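Long-range contacts in uncharacterized protein (Bacteroides ovatus CL02T12C04, PDB 6PTM), which acts as an exo-carrageenase of glycoside hydrolase family 42, probably cutting carrageenan from its chain ends: residues V96-L101 with N524-S529; Y454-S459 with I597-E602; R559-L564 with P609-A614. All coordinates share one frame; numbering follows the deposited sequence.

Contact 1: residues V96-L101 with N524-S529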
ATOM      1  N   VAL A  96       0.006  12.496  30.248  1.00 29.72           N
ATOM      2  CA  VAL A  96      -0.392  13.922  30.043  1.00 30.22           C
ATOM      3  C   VAL A  96       0.518  14.451  28.923  1.00 30.51           C
ATOM      4  O   VAL A  96       0.007  15.116  27.972  1.00 33.44           O
ATOM      5  CB  VAL A  96      -0.302  14.782  31.327  1.00 29.13           C
ATOM      6  CG1 VAL A  96      -0.522  16.262  31.007  1.00 31.30           C
ATOM      7  CG2 VAL A  96      -1.286  14.340  32.406  1.00 26.62           C
ATOM      8  N   LYS A  97       1.820  14.189  29.071  1.00 34.87           N
ATOM      9  CA  LYS A  97       2.888  14.570  28.104  1.00 36.07           C
ATOM     10  C   LYS A  97       2.557  13.914  26.760  1.00 33.92           C
ATOM     11  O   LYS A  97       2.372  14.661  25.769  1.00 29.79           O
ATOM     12  CB  LYS A  97       4.260  14.161  28.641  1.00 37.89           C
ATOM     13  CG  LYS A  97       4.722  14.957  29.850  1.00 43.83           C
ATOM     14  CD  LYS A  97       6.198  14.794  30.152  1.00 49.65           C
ATOM     15  CE  LYS A  97       6.640  15.421  31.460  1.00 52.09           C
ATOM     16  NZ  LYS A  97       6.550  14.453  32.578  1.00 60.50           N
ATOM     17  N   ASN A  98       2.367  12.583  26.748  1.00 30.74           N
ATOM     18  CA  ASN A  98       1.968  11.863  25.502  1.00 29.36           C
ATOM     19  C   ASN A  98       0.766  12.572  24.850  1.00 28.29           C
ATOM     20  O   ASN A  98       0.906  12.939  23.681  1.00 26.55           O
ATOM     21  CB  ASN A  98       1.734  10.368  25.725  1.00 29.50           C
ATOM     22  CG  ASN A  98       3.000   9.601  26.052  1.00 30.17           C
ATOM     23  OD1 ASN A  98       4.091   9.977  25.642  1.00 30.96           O
ATOM     24  ND2 ASN A  98       2.869   8.502  26.777  1.00 30.99           N
ATOM     25  N   PHE A  99      -0.361  12.807  25.543  1.00 28.81           N
ATOM     26  CA  PHE A  99      -1.570  13.427  24.929  1.00 30.79           C
ATOM     27  C   PHE A  99      -1.362  14.913  24.571  1.00 36.20           C
ATOM     28  O   PHE A  99      -2.126  15.443  23.711  1.00 35.12           O
ATOM     29  CB  PHE A  99      -2.805  13.301  25.818  1.00 31.60           C
ATOM     30  CG  PHE A  99      -3.588  12.025  25.649  1.00 32.62           C
ATOM     31  CD1 PHE A  99      -4.445  11.852  24.571  1.00 32.18           C
ATOM     32  CD2 PHE A  99      -3.485  11.009  26.584  1.00 33.39           C
ATOM     33  CE1 PHE A  99      -5.172  10.680  24.416  1.00 31.82           C
ATOM     34  CE2 PHE A  99      -4.203   9.833  26.423  1.00 34.92           C
ATOM     35  CZ  PHE A  99      -5.038   9.670  25.337  1.00 31.64           C
ATOM     36  N   SER A 100      -0.437  15.623  25.222  1.00 38.49           N
ATOM     37  CA  SER A 100      -0.256  17.076  24.937  1.00 42.95           C
ATOM     38  C   SER A 100       0.322  17.222  23.520  1.00 45.03           C
ATOM     39  O   SER A 100      -0.177  18.109  22.789  1.00 42.67           O
ATOM     40  CB  SER A 100       0.586  17.766  25.975  1.00 41.84           C
ATOM     41  OG  SER A 100       1.898  17.223  25.994  1.00 42.96           O
ATOM     42  N   LEU A 101       1.245  16.309  23.169  1.00 43.90           N
ATOM     43  CA  LEU A 101       1.964  16.241  21.863  1.00 41.30           C
ATOM     44  C   LEU A 101       0.973  15.960  20.734  1.00 35.75           C
ATOM     45  O   LEU A 101       1.397  15.952  19.593  1.00 38.40           O
ATOM     46  CB  LEU A 101       2.985  15.100  21.900  1.00 42.25           C
ATOM     47  CG  LEU A 101       4.167  15.268  22.846  1.00 46.35           C
ATOM     48  CD1 LEU A 101       5.000  14.000  22.893  1.00 46.27           C
ATOM     49  CD2 LEU A 101       5.013  16.454  22.437  1.00 46.89           C
ATOM     50  N   ASN A 524       4.772  12.747  18.238  1.00 32.93           N
ATOM     51  CA  ASN A 524       3.345  13.068  17.900  1.00 32.94           C
ATOM     52  C   ASN A 524       2.509  11.782  17.733  1.00 29.07           C
ATOM     53  O   ASN A 524       1.271  11.869  17.897  1.00 28.32           O
ATOM     54  CB  ASN A 524       3.214  14.022  16.697  1.00 35.77           C
ATOM     55  CG  ASN A 524       2.165  13.636  15.660  1.00 34.56           C
ATOM     56  OD1 ASN A 524       2.336  12.721  14.847  1.00 36.20           O
ATOM     57  ND2 ASN A 524       1.048  14.327  15.690  1.00 36.06           N
ATOM     58  N   GLY A 525       3.133  10.638  17.446  1.00 25.58           N
ATOM     59  CA  GLY A 525       2.427   9.457  16.910  1.00 26.85           C
ATOM     60  C   GLY A 525       1.743   8.604  17.970  1.00 26.18           C
ATOM     61  O   GLY A 525       0.864   7.761  17.579  1.00 25.43           O
ATOM     62  N   TYR A 526       2.089   8.778  19.254  1.00 24.93           N
ATOM     63  CA  TYR A 526       1.871   7.724  20.282  1.00 26.64           C
ATOM     64  C   TYR A 526       0.454   7.776  20.865  1.00 26.82           C
ATOM     65  O   TYR A 526      -0.238   6.742  20.821  1.00 22.12           O
ATOM     66  CB  TYR A 526       2.916   7.774  21.391  1.00 27.77           C
ATOM     67  CG  TYR A 526       2.883   6.580  22.315  1.00 30.38           C
ATOM     68  CD1 TYR A 526       3.199   5.301  21.863  1.00 28.94           C
ATOM     69  CD2 TYR A 526       2.559   6.735  23.660  1.00 29.72           C
ATOM     70  CE1 TYR A 526       3.190   4.211  22.724  1.00 28.78           C
ATOM     71  CE2 TYR A 526       2.569   5.658  24.533  1.00 30.91           C
ATOM     72  CZ  TYR A 526       2.883   4.389  24.068  1.00 30.17           C
ATOM     73  OH  TYR A 526       2.887   3.325  24.934  1.00 26.42           O
ATOM     74  N   ALA A 527       0.030   8.898  21.446  1.00 28.59           N
ATOM     75  CA  ALA A 527      -1.239   8.916  22.220  1.00 28.52           C
ATOM     76  C   ALA A 527      -2.423   8.620  21.274  1.00 25.75           C
ATOM     77  O   ALA A 527      -2.455   9.187  20.141  1.00 22.84           O
ATOM     78  CB  ALA A 527      -1.382  10.213  22.973  1.00 29.44           C
ATOM     79  N   ALA A 528      -3.353   7.753  21.706  1.00 23.61           N
ATOM     80  CA  ALA A 528      -4.630   7.453  21.008  1.00 24.02           C
ATOM     81  C   ALA A 528      -4.340   6.715  19.688  1.00 22.92           C
ATOM     82  O   ALA A 528      -5.238   6.658  18.815  1.00 23.40           O
ATOM     83  CB  ALA A 528      -5.419   8.736  20.782  1.00 24.23           C
ATOM     84  N   SER A 529      -3.117   6.188  19.539  1.00 21.93           N
ATOM     85  CA  SER A 529      -2.733   5.179  18.521  1.00 21.87           C
ATOM     86  C   SER A 529      -3.161   3.800  19.060  1.00 23.92           C
ATOM     87  O   SER A 529      -3.721   3.706  20.227  1.00 21.72           O
ATOM     88  CB  SER A 529      -1.237   5.249  18.211  1.00 21.83           C
ATOM     89  OG  SER A 529      -0.424   4.720  19.272  1.00 21.47           O
TER
HETATM   90  O   HOH W   1       1.819  11.096  21.997  1.00 26.45           O
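Ala527 and Ala528, the two central residues of a type II beta turn from Tyr526 to Ser529, pack against Phe99 and Asn98 near the C-terminal end of helix 92-100. The turn belongs to the loop after strand 503-506, probably a strand of the (beta/alpha)8 barrel expected of a family 42 enzyme; a helix near the N-terminus thus packs on what is probably a barrel loop. The apolar part centres on Phe99. Ala527 CB lies over one face of its ring, 3.9 Å from the centroid and 15° off the normal, a CH-pi contact; Ala528 CB approaches Phe99 CE1 obliquely at 4.1 Å. Tyr105 meets the same ring edge-to-face, and Tyr112 also packs on it. A second, amide-ring approach lies beside this one. Asn98 CG stands anti to its own carbonyl carbon (chi1 -68°), which brings ND2 to the edge of the Tyr526 ring, 3.6 Å from CD2, with amide and ring planes 68° apart; the hydrogen bond of this ND2 goes to Asn95 OD1. Within the turn Tyr526 O accepts from both Ser529 N and Ser529 OG; from outside the loop Arg480 NH1 bonds Asn524 O and Ala527 O. Between helix and loop, one water provides the polar connection, donating to Asn98 O at 2.7 Å and accepting from Ala527 N at 2.9 Å.

Contact 2: residues Y454-S459 with I597-E602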
ATOM      1  N   TYR A 454      -2.883   0.697  -5.250  1.00 11.39           N
ATOM      2  CA  TYR A 454      -2.763  -0.789  -5.240  1.00 12.26           C
ATOM      3  C   TYR A 454      -3.126  -1.322  -6.640  1.00 12.89           C
ATOM      4  O   TYR A 454      -2.408  -2.202  -7.193  1.00 11.90           O
ATOM      5  CB  TYR A 454      -3.572  -1.344  -4.053  1.00 11.91           C
ATOM      6  CG  TYR A 454      -2.839  -1.266  -2.728  1.00 12.72           C
ATOM      7  CD1 TYR A 454      -1.715  -0.456  -2.554  1.00 12.91           C
ATOM      8  CD2 TYR A 454      -3.264  -1.998  -1.635  1.00 14.21           C
ATOM      9  CE1 TYR A 454      -1.046  -0.398  -1.345  1.00 14.04           C
ATOM     10  CE2 TYR A 454      -2.606  -1.942  -0.416  1.00 14.02           C
ATOM     11  CZ  TYR A 454      -1.481  -1.164  -0.277  1.00 14.09           C
ATOM     12  OH  TYR A 454      -0.821  -1.158   0.919  1.00 14.53           O
ATOM     13  N   ASP A 455      -4.223  -0.823  -7.212  1.00 13.18           N
ATOM     14  CA  ASP A 455      -4.701  -1.277  -8.545  1.00 13.65           C
ATOM     15  C   ASP A 455      -3.659  -0.924  -9.620  1.00 12.87           C
ATOM     16  O   ASP A 455      -3.473  -1.729 -10.565  1.00 13.48           O
ATOM     17  CB  ASP A 455      -6.108  -0.744  -8.849  1.00 13.54           C
ATOM     18  CG  ASP A 455      -7.196  -1.443  -8.037  1.00 14.23           C
ATOM     19  OD1 ASP A 455      -6.853  -2.471  -7.379  1.00 13.26           O
ATOM     20  OD2 ASP A 455      -8.363  -0.939  -8.033  1.00 13.38           O
ATOM     21  N   PHE A 456      -2.976   0.206  -9.485  1.00 12.72           N
ATOM     22  CA  PHE A 456      -1.911   0.592 -10.430  1.00 13.12           C
ATOM     23  C   PHE A 456      -0.734  -0.393 -10.269  1.00 13.73           C
ATOM     24  O   PHE A 456      -0.252  -0.945 -11.280  1.00 13.38           O
ATOM     25  CB  PHE A 456      -1.570   2.074 -10.274  1.00 13.45           C
ATOM     26  CG  PHE A 456      -0.468   2.533 -11.192  1.00 12.95           C
ATOM     27  CD1 PHE A 456      -0.735   2.859 -12.515  1.00 12.35           C
ATOM     28  CD2 PHE A 456       0.856   2.554 -10.761  1.00 12.63           C
ATOM     29  CE1 PHE A 456       0.294   3.252 -13.370  1.00 13.32           C
ATOM     30  CE2 PHE A 456       1.876   2.977 -11.612  1.00 12.99           C
ATOM     31  CZ  PHE A 456       1.600   3.311 -12.916  1.00 11.88           C
ATOM     32  N   MET A 457      -0.263  -0.581  -9.044  1.00 13.65           N
ATOM     33  CA  MET A 457       0.864  -1.492  -8.736  1.00 13.86           C
ATOM     34  C   MET A 457       0.521  -2.922  -9.240  1.00 14.34           C
ATOM     35  O   MET A 457       1.392  -3.564  -9.853  1.00 12.55           O
ATOM     36  CB  MET A 457       1.119  -1.491  -7.227  1.00 14.68           C
ATOM     37  CG  MET A 457       1.753  -0.251  -6.689  1.00 15.63           C
ATOM     38  SD  MET A 457       1.841  -0.336  -4.853  1.00 19.49           S
ATOM     39  CE  MET A 457       1.281   1.295  -4.364  1.00 19.04           C
ATOM     40  N   LYS A 458      -0.703  -3.424  -9.023  1.00 12.57           N
ATOM     41  CA  LYS A 458      -1.064  -4.785  -9.469  1.00 12.74           C
ATOM     42  C   LYS A 458      -1.282  -4.808 -10.994  1.00 13.65           C
ATOM     43  O   LYS A 458      -1.058  -5.878 -11.596  1.00 14.25           O
ATOM     44  CB  LYS A 458      -2.296  -5.296  -8.728  1.00 14.21           C
ATOM     45  CG  LYS A 458      -2.086  -5.542  -7.237  1.00 14.27           C
ATOM     46  CD  LYS A 458      -1.214  -6.766  -6.954  1.00 15.38           C
ATOM     47  CE  LYS A 458      -2.056  -8.015  -7.018  1.00 16.39           C
ATOM     48  NZ  LYS A 458      -1.244  -9.216  -6.796  1.00 17.84           N
ATOM     49  N   SER A 459      -1.640  -3.692 -11.630  1.00 12.42           N
ATOM     50  CA  SER A 459      -1.676  -3.610 -13.114  1.00 12.35           C
ATOM     51  C   SER A 459      -0.258  -3.802 -13.656  1.00 12.56           C
ATOM     52  O   SER A 459      -0.073  -4.546 -14.653  1.00 12.15           O
ATOM     53  CB  SER A 459      -2.307  -2.323 -13.575  1.00 12.65           C
ATOM     54  OG  SER A 459      -3.712  -2.284 -13.224  1.00 14.31           O
ATOM     55  N   ILE A 597     -11.033  -2.354 -11.627  1.00 13.72           N
ATOM     56  CA  ILE A 597     -10.554  -1.323 -12.581  1.00 14.04           C
ATOM     57  C   ILE A 597      -9.025  -1.258 -12.506  1.00 15.20           C
ATOM     58  O   ILE A 597      -8.502  -1.133 -11.399  1.00 17.93           O
ATOM     59  CB  ILE A 597     -11.201   0.044 -12.302  1.00 14.28           C
ATOM     60  CG1 ILE A 597     -12.730  -0.074 -12.317  1.00 14.57           C
ATOM     61  CG2 ILE A 597     -10.704   1.089 -13.282  1.00 14.56           C
ATOM     62  CD1 ILE A 597     -13.297  -0.637 -13.592  1.00 13.53           C
ATOM     63  N   GLY A 598      -8.340  -1.355 -13.653  1.00 14.33           N
ATOM     64  CA  GLY A 598      -6.873  -1.304 -13.674  1.00 14.45           C
ATOM     65  C   GLY A 598      -6.360  -0.209 -14.536  1.00 14.44           C
ATOM     66  O   GLY A 598      -7.158   0.701 -14.909  1.00 13.05           O
ATOM     67  N   PHE A 599      -5.054  -0.278 -14.813  1.00 15.15           N
ATOM     68  CA  PHE A 599      -4.336   0.779 -15.546  1.00 15.54           C
ATOM     69  C   PHE A 599      -3.625   0.172 -16.749  1.00 15.61           C
ATOM     70  O   PHE A 599      -3.348  -1.018 -16.778  1.00 15.17           O
ATOM     71  CB  PHE A 599      -3.380   1.536 -14.615  1.00 15.93           C
ATOM     72  CG  PHE A 599      -4.143   2.381 -13.639  1.00 15.80           C
ATOM     73  CD1 PHE A 599      -4.534   3.661 -13.985  1.00 15.70           C
ATOM     74  CD2 PHE A 599      -4.602   1.840 -12.455  1.00 16.01           C
ATOM     75  CE1 PHE A 599      -5.303   4.419 -13.122  1.00 15.14           C
ATOM     76  CE2 PHE A 599      -5.376   2.589 -11.592  1.00 15.67           C
ATOM     77  CZ  PHE A 599      -5.701   3.890 -11.915  1.00 15.30           C
ATOM     78  N   ALA A 600      -3.363   1.029 -17.727  1.00 16.82           N
ATOM     79  CA  ALA A 600      -2.543   0.732 -18.924  1.00 17.57           C
ATOM     80  C   ALA A 600      -1.479   1.808 -19.021  1.00 17.20           C
ATOM     81  O   ALA A 600      -1.767   2.966 -18.712  1.00 18.07           O
ATOM     82  CB  ALA A 600      -3.375   0.698 -20.185  1.00 18.33           C
ATOM     83  N   THR A 601      -0.292   1.398 -19.436  1.00 16.43           N
ATOM     84  CA  THR A 601       0.836   2.268 -19.807  1.00 14.78           C
ATOM     85  C   THR A 601       1.493   1.654 -21.032  1.00 14.22           C
ATOM     86  O   THR A 601       1.231   0.471 -21.337  1.00 13.54           O
ATOM     87  CB  THR A 601       1.884   2.328 -18.683  1.00 14.64           C
ATOM     88  OG1 THR A 601       2.410   1.011 -18.508  1.00 13.90           O
ATOM     89  CG2 THR A 601       1.328   2.835 -17.381  1.00 14.49           C
ATOM     90  N   GLU A 602       2.483   2.327 -21.590  1.00 14.67           N
ATOM     91  CA  GLU A 602       3.351   1.681 -22.592  1.00 15.33           C
ATOM     92  C   GLU A 602       3.979   0.389 -22.023  1.00 15.55           C
ATOM     93  O   GLU A 602       3.955  -0.648 -22.699  1.00 15.47           O
ATOM     94  CB  GLU A 602       4.439   2.646 -23.055  1.00 17.54           C
ATOM     95  CG  GLU A 602       5.404   1.976 -24.032  1.00 19.11           C
ATOM     96  CD  GLU A 602       6.395   2.902 -24.715  1.00 21.16           C
ATOM     97  OE1 GLU A 602       6.392   4.135 -24.451  1.00 22.56           O
ATOM     98  OE2 GLU A 602       7.196   2.366 -25.497  1.00 22.00           O
TER
HETATM   99  O   HOH W   2     -10.879  -1.654  -8.901  1.00 12.07           O
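Ser459 OG joins helix to strand by working in both directions: it accepts from Phe599 N at 2.9 Å and donates to Asp455 O at 2.7 Å. This packs a helix of the beta-galactosidase family region, probably of the barrel domain, on the following parallel alpha/beta domain. OG stands anti to the carbonyl carbon (chi1 -67°) and reaches back one helical turn, where it and Ser459 N meet Asp455 O from opposite faces of the carbonyl plane. OG lies 3.3 Å from Gly598 CA, and a side chain on Gly598 would run into it. Replacing Ser459 by an alanine is likely to leave the buried Phe599 N without its acceptor. Phe456 CG, anti to the backbone N (chi1 179°), turns the ring edge toward the face of Phe599, CD1 3.6 Å from Phe599 CG, in an offset edge-to-face pair with planes 70° apart. Thr601 CG2 touches Phe456 CE1 beyond it. A water 2.8 Å from Asp455 OD2 also accepts from Ile597 N; Tyr587 OH bonds the same carboxylate oxygen, His499 ND1 the other. Strand 597-600 edges a five-stranded parallel sheet beside strand 564-567; helix 579-590 packs on Phe599 through Val583 and Tyr587, while helix 411-417 borders Phe456.

Contact 3: residues R559-L564 with P609-A614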
ATOM      1  N   ARG A 559      -6.798 -11.648  -8.093  1.00 13.89           N
ATOM      2  CA  ARG A 559      -6.308 -12.044  -9.442  1.00 13.58           C
ATOM      3  C   ARG A 559      -7.372 -11.771 -10.497  1.00 14.40           C
ATOM      4  O   ARG A 559      -7.045 -11.899 -11.692  1.00 13.50           O
ATOM      5  CB  ARG A 559      -5.970 -13.533  -9.500  1.00 13.83           C
ATOM      6  CG  ARG A 559      -4.774 -13.908  -8.640  1.00 14.27           C
ATOM      7  CD  ARG A 559      -4.708 -15.389  -8.407  1.00 14.46           C
ATOM      8  NE  ARG A 559      -3.493 -15.799  -7.702  1.00 15.30           N
ATOM      9  CZ  ARG A 559      -3.318 -17.020  -7.194  1.00 17.07           C
ATOM     10  NH1 ARG A 559      -4.284 -17.932  -7.296  1.00 16.23           N
ATOM     11  NH2 ARG A 559      -2.171 -17.350  -6.620  1.00 16.74           N
ATOM     12  N   GLN A 560      -8.601 -11.451 -10.104  1.00 13.92           N
ATOM     13  CA  GLN A 560      -9.694 -11.325 -11.104  1.00 14.21           C
ATOM     14  C   GLN A 560      -9.271 -10.364 -12.225  1.00 14.45           C
ATOM     15  O   GLN A 560      -8.736  -9.276 -11.935  1.00 15.20           O
ATOM     16  CB  GLN A 560     -11.000 -10.857 -10.474  1.00 14.46           C
ATOM     17  CG  GLN A 560     -12.194 -10.932 -11.421  1.00 15.89           C
ATOM     18  CD  GLN A 560     -13.485 -10.690 -10.686  1.00 16.48           C
ATOM     19  OE1 GLN A 560     -13.650  -9.715  -9.951  1.00 16.83           O
ATOM     20  NE2 GLN A 560     -14.402 -11.628 -10.825  1.00 18.30           N
ATOM     21  N   ARG A 561      -9.587 -10.745 -13.454  1.00 13.77           N
ATOM     22  CA  ARG A 561      -9.485  -9.914 -14.675  1.00 14.57           C
ATOM     23  C   ARG A 561      -9.926  -8.484 -14.364  1.00 14.19           C
ATOM     24  O   ARG A 561     -11.033  -8.297 -13.794  1.00 14.38           O
ATOM     25  CB  ARG A 561     -10.343 -10.534 -15.780  1.00 15.18           C
ATOM     26  CG  ARG A 561     -10.340  -9.784 -17.106  1.00 16.01           C
ATOM     27  CD  ARG A 561     -11.267 -10.444 -18.100  1.00 15.74           C
ATOM     28  NE  ARG A 561     -11.334  -9.819 -19.414  1.00 15.51           N
ATOM     29  CZ  ARG A 561     -10.492 -10.031 -20.422  1.00 17.38           C
ATOM     30  NH1 ARG A 561      -9.400 -10.757 -20.249  1.00 17.46           N
ATOM     31  NH2 ARG A 561     -10.740  -9.488 -21.604  1.00 17.77           N
ATOM     32  N   LYS A 562      -9.053  -7.527 -14.686  1.00 14.67           N
ATOM     33  CA  LYS A 562      -9.303  -6.069 -14.681  1.00 15.73           C
ATOM     34  C   LYS A 562      -9.681  -5.655 -16.111  1.00 14.88           C
ATOM     35  O   LYS A 562      -8.808  -5.334 -16.929  1.00 13.84           O
ATOM     36  CB  LYS A 562      -8.052  -5.341 -14.179  1.00 16.29           C
ATOM     37  CG  LYS A 562      -7.532  -5.732 -12.800  1.00 17.25           C
ATOM     38  CD  LYS A 562      -6.338  -4.879 -12.410  1.00 18.68           C
ATOM     39  CE  LYS A 562      -5.486  -5.372 -11.248  1.00 19.93           C
ATOM     40  NZ  LYS A 562      -6.262  -5.580 -10.010  1.00 19.72           N
ATOM     41  N   PRO A 563     -10.974  -5.712 -16.506  1.00 14.41           N
ATOM     42  CA  PRO A 563     -11.306  -5.621 -17.928  1.00 15.04           C
ATOM     43  C   PRO A 563     -11.294  -4.207 -18.524  1.00 15.44           C
ATOM     44  O   PRO A 563     -11.483  -4.043 -19.722  1.00 14.64           O
ATOM     45  CB  PRO A 563     -12.730  -6.185 -17.953  1.00 15.71           C
ATOM     46  CG  PRO A 563     -13.299  -5.759 -16.611  1.00 15.70           C
ATOM     47  CD  PRO A 563     -12.142  -6.008 -15.665  1.00 14.27           C
ATOM     48  N   LEU A 564     -11.195  -3.203 -17.675  1.00 15.09           N
ATOM     49  CA  LEU A 564     -11.083  -1.807 -18.118  1.00 15.24           C
ATOM     50  C   LEU A 564      -9.766  -1.286 -17.562  1.00 16.17           C
ATOM     51  O   LEU A 564      -9.529  -1.407 -16.301  1.00 15.92           O
ATOM     52  CB  LEU A 564     -12.290  -1.005 -17.634  1.00 15.79           C
ATOM     53  CG  LEU A 564     -13.635  -1.435 -18.217  1.00 16.28           C
ATOM     54  CD1 LEU A 564     -14.766  -0.727 -17.493  1.00 17.91           C
ATOM     55  CD2 LEU A 564     -13.703  -1.153 -19.714  1.00 17.37           C
ATOM     56  N   PRO A 609       0.207  -9.656 -20.518  1.00 23.12           N
ATOM     57  CA  PRO A 609      -0.869 -10.111 -21.410  1.00 20.82           C
ATOM     58  C   PRO A 609      -2.039  -9.108 -21.424  1.00 20.55           C
ATOM     59  O   PRO A 609      -2.357  -8.528 -20.396  1.00 17.56           O
ATOM     60  CB  PRO A 609      -1.261 -11.501 -20.891  1.00 22.52           C
ATOM     61  CG  PRO A 609      -0.492 -11.714 -19.586  1.00 23.71           C
ATOM     62  CD  PRO A 609       0.618 -10.675 -19.540  1.00 23.06           C
ATOM     63  N   HIS A 610      -2.639  -8.893 -22.598  1.00 19.09           N
ATOM     64  CA  HIS A 610      -3.677  -7.859 -22.851  1.00 20.77           C
ATOM     65  C   HIS A 610      -5.037  -8.401 -22.400  1.00 21.47           C
ATOM     66  O   HIS A 610      -5.945  -8.543 -23.229  1.00 21.80           O
ATOM     67  CB  HIS A 610      -3.658  -7.425 -24.317  1.00 19.61           C
ATOM     68  CG  HIS A 610      -2.385  -6.727 -24.684  1.00 20.39           C
ATOM     69  ND1 HIS A 610      -2.127  -6.259 -25.962  1.00 20.19           N
ATOM     70  CD2 HIS A 610      -1.253  -6.503 -23.984  1.00 18.88           C
ATOM     71  CE1 HIS A 610      -0.925  -5.732 -25.996  1.00 19.41           C
ATOM     72  NE2 HIS A 610      -0.400  -5.817 -24.791  1.00 18.53           N
ATOM     73  N   GLU A 611      -5.151  -8.715 -21.118  1.00 21.51           N
ATOM     74  CA  GLU A 611      -6.334  -9.400 -20.538  1.00 20.26           C
ATOM     75  C   GLU A 611      -7.315  -8.308 -20.095  1.00 19.15           C
ATOM     76  O   GLU A 611      -7.559  -8.134 -18.865  1.00 18.36           O
ATOM     77  CB  GLU A 611      -5.857 -10.340 -19.428  1.00 21.93           C
ATOM     78  CG  GLU A 611      -5.095 -11.561 -19.926  1.00 22.21           C
ATOM     79  CD  GLU A 611      -4.462 -12.443 -18.850  1.00 25.90           C
ATOM     80  OE1 GLU A 611      -4.520 -12.100 -17.667  1.00 27.50           O
ATOM     81  OE2 GLU A 611      -3.880 -13.474 -19.203  1.00 28.54           O
ATOM     82  N   TRP A 612      -7.861  -7.595 -21.068  1.00 16.82           N
ATOM     83  CA  TRP A 612      -8.894  -6.567 -20.867  1.00 18.18           C
ATOM     84  C   TRP A 612      -9.688  -6.354 -22.156  1.00 18.91           C
ATOM     85  O   TRP A 612      -9.275  -6.854 -23.223  1.00 18.07           O
ATOM     86  CB  TRP A 612      -8.246  -5.269 -20.383  1.00 18.48           C
ATOM     87  CG  TRP A 612      -7.176  -4.784 -21.309  1.00 18.63           C
ATOM     88  CD1 TRP A 612      -7.338  -4.150 -22.501  1.00 19.58           C
ATOM     89  CD2 TRP A 612      -5.766  -4.852 -21.079  1.00 19.37           C
ATOM     90  NE1 TRP A 612      -6.121  -3.828 -23.033  1.00 20.57           N
ATOM     91  CE2 TRP A 612      -5.138  -4.242 -22.180  1.00 19.54           C
ATOM     92  CE3 TRP A 612      -4.980  -5.369 -20.045  1.00 19.89           C
ATOM     93  CZ2 TRP A 612      -3.762  -4.112 -22.271  1.00 18.96           C
ATOM     94  CZ3 TRP A 612      -3.616  -5.234 -20.127  1.00 18.54           C
ATOM     95  CH2 TRP A 612      -3.022  -4.640 -21.242  1.00 20.56           C
ATOM     96  N   ASP A 613     -10.805  -5.644 -22.043  1.00 19.41           N
ATOM     97  CA  ASP A 613     -11.773  -5.452 -23.153  1.00 19.75           C
ATOM     98  C   ASP A 613     -11.587  -4.036 -23.697  1.00 20.14           C
ATOM     99  O   ASP A 613     -11.918  -3.776 -24.849  1.00 19.60           O
ATOM    100  CB  ASP A 613     -13.207  -5.672 -22.655  1.00 19.91           C
ATOM    101  CG  ASP A 613     -13.459  -6.998 -21.988  1.00 18.64           C
ATOM    102  OD1 ASP A 613     -12.885  -7.967 -22.472  1.00 17.01           O
ATOM    103  OD2 ASP A 613     -14.238  -7.041 -20.957  1.00 17.90           O
ATOM    104  N   ALA A 614     -11.110  -3.095 -22.886  1.00 18.26           N
ATOM    105  CA  ALA A 614     -10.941  -1.720 -23.378  1.00 18.77           C
ATOM    106  C   ALA A 614      -9.921  -0.950 -22.553  1.00 18.56           C
ATOM    107  O   ALA A 614      -9.814  -1.228 -21.348  1.00 17.59           O
ATOM    108  CB  ALA A 614     -12.277  -1.003 -23.378  1.00 19.57           C
TER
HETATM  109  O   HOH W   3     -14.130  -9.188 -19.494  1.00 15.39           O
HETATM  110  O   HOH W   4      -6.914  -8.067 -16.433  1.00 12.72           O
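Pro563 and Trp612 bring their CA atoms within 3.9 Å of each other as two loops run side by side, 19° apart, into a parallel beta bridge between Leu564 and Ala614. Pro563 O takes the main bond across, from Asp613 N at 2.9 Å, with a weak second one from Ala614 N at 3.3 Å. The two loops lead into the neighbouring strands 564-567 and 614-617 of a parallel alpha/beta sheet. Leu564 CD2 rests on Ala614 CB at 3.9 Å, on a face covered by Ala681, Ala684 and Val685 of helix 674-687. Trp612 CB fits against the carbonyl oxygens of Lys562 and Pro563, whereas its indole leads off toward Tyr634. Arg561 reaches over the second loop on a chain extended to NE, CG anti to the backbone N (chi1 180°). Its guanidinium lies with one face on the peptide between Glu611 and Trp612, Trp612 N standing 3.2 Å above the plane. NH2 uses an in-plane edge to form a salt bridge with Asp613 OD1 at 2.8 Å, yet meets that oxygen from above the carboxylate, the two planes being 47° apart. A water accepts from Arg561 NE and donates to Asp613 OD2 at 2.6 Å; another spans Lys562 N and Glu611 O. Asp613 OD1 has a further donor in Asn688 ND2. With one oxygen shared by an arginine and an amide and the other reached through water, the Asp613 carboxylate is well supplied with donors, which would probably favour its charged form and fix its rotation.

Contacts 2 and 3 meet at the same parallel sheet: Gly598 N probably bonds to Leu564 O, and Lys562 CD packs on Ser459 OG and Gly598 CA, so the two centres lie only 10 Å apart. Contact 2 is fully buried and relies on aromatic packing plus a serine hydroxyl bonded on both sides, between helix and edge strand. Contact 3, partly buried, sits where two strands begin, combining backbone bonds with a more solvent-facing salt bridge and waters. Contact 1 lies across the chain's centre, 38 Å from contact 2 and 46 Å from contact 3 between centres; also partly buried, it joins other elements, a helix and a loop, with no direct hydrogen bond.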